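Local coordinates for protein polyphosphate kinase (Porphyromonas gingivalis, PDB 2O8R) that probably catalyses the reversible, magnesium-dependent transfer of the terminal phosphate of ATP onto a growing chain of polyphosphate, at residues P577-V591 against K655-K668. The protein carries 3 engineered substitutions. Residues are numbered along the deposited sequence; the frame is centred on the assembly and turned at random.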
loop_
_atom_site.group_PDB
_atom_site.type_symbol
_atom_site.label_atom_id
_atom_site.label_comp_id
_atom_site.label_asym_id
_atom_site.label_seq_id
_atom_site.Cartn_x
_atom_site.Cartn_y
_atom_site.Cartn_z
ATOM N N PRO A 577 39.289 -15.770 10.766
ATOM C CA PRO A 577 39.957 -16.815 10.007
ATOM C C PRO A 577 41.457 -16.580 9.924
ATOM O O PRO A 577 41.939 -15.516 10.330
ATOM C CB PRO A 577 39.329 -16.683 8.625
ATOM C CG PRO A 577 39.014 -15.236 8.502
ATOM C CD PRO A 577 38.701 -14.739 9.890
ATOM N N ASP A 578 42.169 -17.574 9.393
ATOM C CA ASP A 578 43.610 -17.502 9.162
ATOM C C ASP A 578 44.369 -17.245 10.453
ATOM O O ASP A 578 45.263 -16.407 10.511
ATOM C CB ASP A 578 43.947 -16.424 8.131
ATOM C CG ASP A 578 43.190 -16.593 6.832
ATOM O OD1 ASP A 578 42.767 -17.730 6.522
ATOM O OD2 ASP A 578 43.029 -15.577 6.116
HETATM N N MSE A 579 43.995 -17.977 11.489
HETATM C CA MSE A 579 44.615 -17.859 12.789
HETATM C C MSE A 579 44.961 -19.256 13.235
HETATM O O MSE A 579 44.398 -20.211 12.716
HETATM C CB MSE A 579 43.627 -17.256 13.769
HETATM C CG MSE A 579 43.113 -15.913 13.352
HETATM SE SE MSE A 579 44.239 -14.423 13.897
HETATM C CE MSE A 579 45.566 -14.323 12.466
ATOM N N PRO A 580 45.900 -19.392 14.182
ATOM C CA PRO A 580 46.179 -20.716 14.711
ATOM C C PRO A 580 44.928 -21.463 15.190
ATOM O O PRO A 580 44.772 -22.649 14.894
ATOM C CB PRO A 580 47.132 -20.420 15.867
ATOM C CG PRO A 580 47.838 -19.195 15.423
ATOM C CD PRO A 580 46.788 -18.377 14.777
ATOM N N GLN A 581 44.024 -20.769 15.874
ATOM C CA GLN A 581 42.835 -21.417 16.447
ATOM C C GLN A 581 41.764 -21.743 15.411
ATOM O O GLN A 581 40.808 -22.463 15.701
ATOM C CB GLN A 581 42.236 -20.566 17.564
ATOM C CG GLN A 581 43.239 -20.156 18.638
ATOM C CD GLN A 581 43.817 -18.759 18.438
ATOM O OE1 GLN A 581 43.681 -17.905 19.303
ATOM N NE2 GLN A 581 44.475 -18.532 17.310
ATOM N N SER A 582 41.945 -21.206 14.206
ATOM C CA SER A 582 40.998 -21.345 13.114
ATOM C C SER A 582 41.726 -21.871 11.885
ATOM O O SER A 582 41.247 -21.747 10.750
ATOM C CB SER A 582 40.358 -19.991 12.805
ATOM O OG SER A 582 41.278 -19.122 12.156
ATOM N N ARG A 583 42.889 -22.469 12.135
ATOM C CA ARG A 583 43.765 -22.992 11.097
ATOM C C ARG A 583 43.051 -23.930 10.128
ATOM O O ARG A 583 43.353 -23.931 8.941
ATOM C CB ARG A 583 45.002 -23.635 11.744
ATOM C CG ARG A 583 45.635 -24.829 11.028
ATOM C CD ARG A 583 47.047 -25.141 11.555
ATOM N NE ARG A 583 47.209 -24.883 12.990
ATOM C CZ ARG A 583 47.986 -23.930 13.504
ATOM N NH1 ARG A 583 48.690 -23.128 12.711
ATOM N NH2 ARG A 583 48.061 -23.778 14.819
ATOM N N ASN A 584 42.094 -24.702 10.624
ATOM C CA ASN A 584 41.337 -25.614 9.769
ATOM C C ASN A 584 39.990 -25.088 9.291
ATOM O O ASN A 584 39.161 -25.864 8.812
ATOM C CB ASN A 584 41.126 -26.935 10.486
ATOM C CG ASN A 584 42.395 -27.710 10.624
ATOM O OD1 ASN A 584 43.211 -27.734 9.708
ATOM N ND2 ASN A 584 42.582 -28.349 11.772
ATOM N N ILE A 585 39.775 -23.778 9.420
ATOM C CA ILE A 585 38.524 -23.161 8.997
ATOM C C ILE A 585 38.699 -22.296 7.750
ATOM O O ILE A 585 39.637 -21.503 7.667
ATOM C CB ILE A 585 37.887 -22.335 10.137
ATOM C CG1 ILE A 585 37.931 -23.130 11.446
ATOM C CG2 ILE A 585 36.439 -21.951 9.782
ATOM C CD1 ILE A 585 37.227 -22.492 12.616
ATOM N N ARG A 586 37.804 -22.473 6.778
ATOM C CA ARG A 586 37.697 -21.565 5.622
ATOM C C ARG A 586 36.376 -20.808 5.679
ATOM O O ARG A 586 35.317 -21.401 5.867
ATOM C CB ARG A 586 37.792 -22.321 4.293
ATOM C CG ARG A 586 39.180 -22.802 3.951
ATOM C CD ARG A 586 39.371 -23.086 2.470
ATOM N NE ARG A 586 38.253 -23.787 1.825
ATOM C CZ ARG A 586 37.943 -25.080 1.972
ATOM N NH1 ARG A 586 38.630 -25.880 2.793
ATOM N NH2 ARG A 586 36.912 -25.571 1.294
ATOM N N VAL A 587 36.446 -19.495 5.515
ATOM C CA VAL A 587 35.268 -18.648 5.599
ATOM C C VAL A 587 34.942 -18.019 4.250
ATOM O O VAL A 587 35.716 -17.224 3.694
ATOM C CB VAL A 587 35.452 -17.550 6.649
ATOM C CG1 VAL A 587 34.271 -16.596 6.632
ATOM C CG2 VAL A 587 35.618 -18.171 8.022
ATOM N N THR A 588 33.779 -18.382 3.733
ATOM C CA THR A 588 33.322 -17.856 2.466
ATOM C C THR A 588 32.099 -16.976 2.659
ATOM O O THR A 588 31.111 -17.385 3.265
ATOM C CB THR A 588 33.010 -18.989 1.491
ATOM O OG1 THR A 588 34.197 -19.773 1.308
ATOM C CG2 THR A 588 32.537 -18.444 0.147
ATOM N N ARG A 589 32.193 -15.750 2.168
ATOM C CA ARG A 589 31.033 -14.902 2.033
ATOM C C ARG A 589 30.600 -14.881 0.572
ATOM O O ARG A 589 31.355 -14.465 -0.311
ATOM C CB ARG A 589 31.354 -13.501 2.495
ATOM C CG ARG A 589 30.355 -12.465 2.076
ATOM C CD ARG A 589 30.832 -11.116 2.545
ATOM N NE ARG A 589 30.650 -11.008 3.980
ATOM C CZ ARG A 589 31.400 -10.268 4.782
ATOM N NH1 ARG A 589 32.405 -9.561 4.291
ATOM N NH2 ARG A 589 31.142 -10.244 6.082
ATOM N N LEU A 590 29.383 -15.356 0.327
ATOM C CA LEU A 590 28.794 -15.297 -0.996
ATOM C C LEU A 590 27.718 -14.224 -1.036
ATOM O O LEU A 590 26.710 -14.326 -0.335
ATOM C CB LEU A 590 28.203 -16.654 -1.385
ATOM C CG LEU A 590 27.575 -16.677 -2.780
ATOM C CD1 LEU A 590 28.611 -16.326 -3.842
ATOM C CD2 LEU A 590 26.912 -18.029 -3.060
ATOM N N VAL A 591 27.959 -13.198 -1.845
ATOM C CA VAL A 591 26.992 -12.136 -2.138
ATOM C C VAL A 591 26.854 -12.042 -3.658
ATOM O O VAL A 591 27.851 -11.943 -4.379
ATOM C CB VAL A 591 27.457 -10.777 -1.575
ATOM C CG1 VAL A 591 26.765 -9.597 -2.276
ATOM C CG2 VAL A 591 27.241 -10.730 -0.087
ATOM N N LYS A 655 31.627 -14.708 -7.802
ATOM C CA LYS A 655 31.060 -13.787 -6.818
ATOM C C LYS A 655 31.623 -14.014 -5.427
ATOM O O LYS A 655 31.734 -13.070 -4.646
ATOM C CB LYS A 655 29.520 -13.881 -6.786
ATOM C CG LYS A 655 28.844 -13.316 -8.052
ATOM C CD LYS A 655 29.417 -11.946 -8.402
ATOM C CE LYS A 655 28.888 -11.414 -9.713
ATOM N NZ LYS A 655 27.584 -10.706 -9.556
ATOM N N ALA A 656 31.970 -15.267 -5.130
ATOM C CA ALA A 656 32.400 -15.670 -3.788
ATOM C C ALA A 656 33.623 -14.930 -3.337
ATOM O O ALA A 656 34.553 -14.694 -4.119
ATOM C CB ALA A 656 32.668 -17.171 -3.715
ATOM N N CYS A 657 33.640 -14.552 -2.063
ATOM C CA CYS A 657 34.813 -13.921 -1.470
ATOM C C CYS A 657 35.235 -14.637 -0.191
ATOM O O CYS A 657 34.393 -15.054 0.605
ATOM C CB CYS A 657 34.537 -12.445 -1.177
ATOM S SG CYS A 657 34.535 -11.382 -2.640
ATOM N N ARG A 658 36.543 -14.779 -0.000
ATOM C CA ARG A 658 37.069 -15.350 1.215
ATOM C C ARG A 658 37.392 -14.169 2.095
ATOM O O ARG A 658 37.710 -13.087 1.603
ATOM C CB ARG A 658 38.284 -16.250 0.960
ATOM C CG ARG A 658 39.543 -15.516 0.608
ATOM C CD ARG A 658 40.719 -16.460 0.396
ATOM N NE ARG A 658 41.788 -15.762 -0.323
ATOM C CZ ARG A 658 42.749 -15.056 0.269
ATOM N NH1 ARG A 658 42.808 -14.975 1.601
ATOM N NH2 ARG A 658 43.664 -14.442 -0.472
ATOM N N ILE A 659 37.229 -14.376 3.392
ATOM C CA ILE A 659 37.493 -13.364 4.394
ATOM C C ILE A 659 38.876 -13.606 4.984
ATOM O O ILE A 659 39.284 -14.755 5.218
ATOM C CB ILE A 659 36.439 -13.441 5.529
ATOM C CG1 ILE A 659 35.019 -13.364 4.959
ATOM C CG2 ILE A 659 36.664 -12.353 6.564
ATOM C CD1 ILE A 659 34.743 -12.122 4.156
ATOM N N ASP A 660 39.611 -12.532 5.222
ATOM C CA ASP A 660 40.852 -12.679 5.958
ATOM C C ASP A 660 40.732 -12.121 7.375
ATOM O O ASP A 660 39.664 -11.648 7.783
ATOM C CB ASP A 660 42.019 -12.061 5.194
ATOM C CG ASP A 660 41.833 -10.582 4.926
ATOM O OD1 ASP A 660 41.435 -9.820 5.837
ATOM O OD2 ASP A 660 42.118 -10.175 3.788
ATOM N N SER A 661 41.837 -12.176 8.111
ATOM C CA SER A 661 41.871 -11.729 9.496
ATOM C C SER A 661 41.775 -10.220 9.626
ATOM O O SER A 661 41.525 -9.717 10.711
ATOM C CB SER A 661 43.118 -12.252 10.210
ATOM O OG SER A 661 44.230 -12.345 9.330
ATOM N N SER A 662 41.944 -9.493 8.526
ATOM C CA SER A 662 41.741 -8.046 8.554
ATOM C C SER A 662 40.355 -7.637 8.042
ATOM O O SER A 662 40.143 -6.484 7.650
ATOM C CB SER A 662 42.833 -7.344 7.763
ATOM O OG SER A 662 44.109 -7.758 8.208
ATOM N N LEU A 663 39.422 -8.588 8.067
ATOM C CA LEU A 663 38.029 -8.398 7.605
ATOM C C LEU A 663 37.870 -8.059 6.106
ATOM O O LEU A 663 36.854 -7.483 5.690
ATOM C CB LEU A 663 37.269 -7.390 8.494
ATOM C CG LEU A 663 36.657 -7.926 9.800
ATOM C CD1 LEU A 663 36.043 -6.808 10.600
ATOM C CD2 LEU A 663 35.609 -9.009 9.562
ATOM N N ASN A 664 38.855 -8.426 5.290
ATOM C CA ASN A 664 38.796 -8.065 3.883
ATOM C C ASN A 664 38.059 -9.065 3.041
ATOM O O ASN A 664 38.149 -10.280 3.265
ATOM C CB ASN A 664 40.182 -7.845 3.309
ATOM C CG ASN A 664 40.809 -6.585 3.803
ATOM O OD1 ASN A 664 40.367 -5.492 3.464
ATOM N ND2 ASN A 664 41.849 -6.722 4.608
ATOM N N ASN A 665 37.331 -8.532 2.066
ATOM C CA ASN A 665 36.602 -9.334 1.109
ATOM C C ASN A 665 37.521 -9.614 -0.077
ATOM O O ASN A 665 37.839 -8.720 -0.871
ATOM C CB ASN A 665 35.346 -8.597 0.675
ATOM C CG ASN A 665 34.295 -8.513 1.779
ATOM O OD1 ASN A 665 33.716 -9.527 2.172
ATOM N ND2 ASN A 665 34.014 -7.293 2.256
ATOM N N ILE A 666 37.985 -10.854 -0.163
ATOM C CA ILE A 666 38.890 -11.249 -1.226
ATOM C C ILE A 666 38.181 -12.199 -2.198
ATOM O O ILE A 666 37.766 -13.292 -1.808
ATOM C CB ILE A 666 40.162 -11.935 -0.656
ATOM C CG1 ILE A 666 40.729 -11.172 0.543
ATOM C CG2 ILE A 666 41.212 -12.009 -1.697
ATOM C CD1 ILE A 666 41.199 -9.791 0.208
ATOM N N TYR A 667 38.034 -11.765 -3.451
ATOM C CA TYR A 667 37.416 -12.573 -4.509
ATOM C C TYR A 667 38.201 -13.845 -4.757
ATOM O O TYR A 667 39.419 -13.815 -4.952
ATOM C CB TYR A 667 37.347 -11.819 -5.847
ATOM C CG TYR A 667 36.224 -10.832 -6.024
ATOM C CD1 TYR A 667 34.910 -11.255 -6.243
ATOM C CD2 TYR A 667 36.482 -9.466 -6.016
ATOM C CE1 TYR A 667 33.878 -10.330 -6.418
ATOM C CE2 TYR A 667 35.457 -8.534 -6.187
ATOM C CZ TYR A 667 34.163 -8.968 -6.388
ATOM O OH TYR A 667 33.168 -8.025 -6.562
ATOM N N LYS A 668 37.488 -14.958 -4.794
ATOM C CA LYS A 668 38.096 -16.248 -5.059
ATOM C C LYS A 668 38.273 -16.543 -6.553
ATOM O O LYS A 668 38.033 -17.667 -6.993
ATOM C CB LYS A 668 37.272 -17.319 -4.364
ATOM C CG LYS A 668 37.137 -17.008 -2.874
ATOM C CD LYS A 668 36.087 -17.851 -2.179
ATOM C CE LYS A 668 36.447 -19.312 -2.227
ATOM N NZ LYS A 668 35.572 -20.065 -1.287
HETATM O O HOH W 1 30.715 -12.534 -2.192
#
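The guanidinium of Arg-589 has Ile-659 CD1 over one face and the side-chain amide of Asn-665 at its edge, and it illustrates how a buried arginine can be held on several fronts at once. Its NH1 donates to Asn-665 OD1 with the two planes 51° apart; the modelled bond is very short, and at this resolution its exact length means little. With CG anti to the backbone N (chi1 165°) and the chain bent only at chi3, the group swings over to the far strand of the hairpin, while NE bonds to the carbonyl of Arg-570, a predicted ATP-binding residue. Asn-665 ND2 turns instead to the carbonyl of Ser-19.

Beneath these side chains runs an antiparallel ladder. Arg-589 and Cys-657 form a hydrogen-bonded pair: Arg-589 N to Cys-657 O is 2.8 Å, and Cys-657 N to Arg-589 O is 2.9 Å. Thr-588 and Arg-658 follow as a non-hydrogen-bonded pair, and beyond them Ile-659 N donates to Val-587 O (3.2 Å), and Ile-659 CG1 packs 3.7 Å from Val-587 CG1. On the face bearing Thr-588 and Arg-658, Lys-668 NZ donates to Thr-588 OG1 over 3.0 Å, its chain crossing the threonine at about a right angle. Past the ladder, a water bridges Arg-589 O, Val-591 N and Lys-655 O. At the hairpin end, Pro-577 CG rests on Ile-659 O, and Asp-660 OD1 accepts from Ser-662 N in an Asx turn and from Asn-664 N on the opposite face of its carboxylate.

The 657-667 hairpin thus extends the mixed sheet of the second C-terminal, PLD-clan domain: strand 585-589 lies between strands 564-569 and 657-659, and Arg-23 of helix 13-29 packs against Cys-657, Asn-665 and Tyr-667.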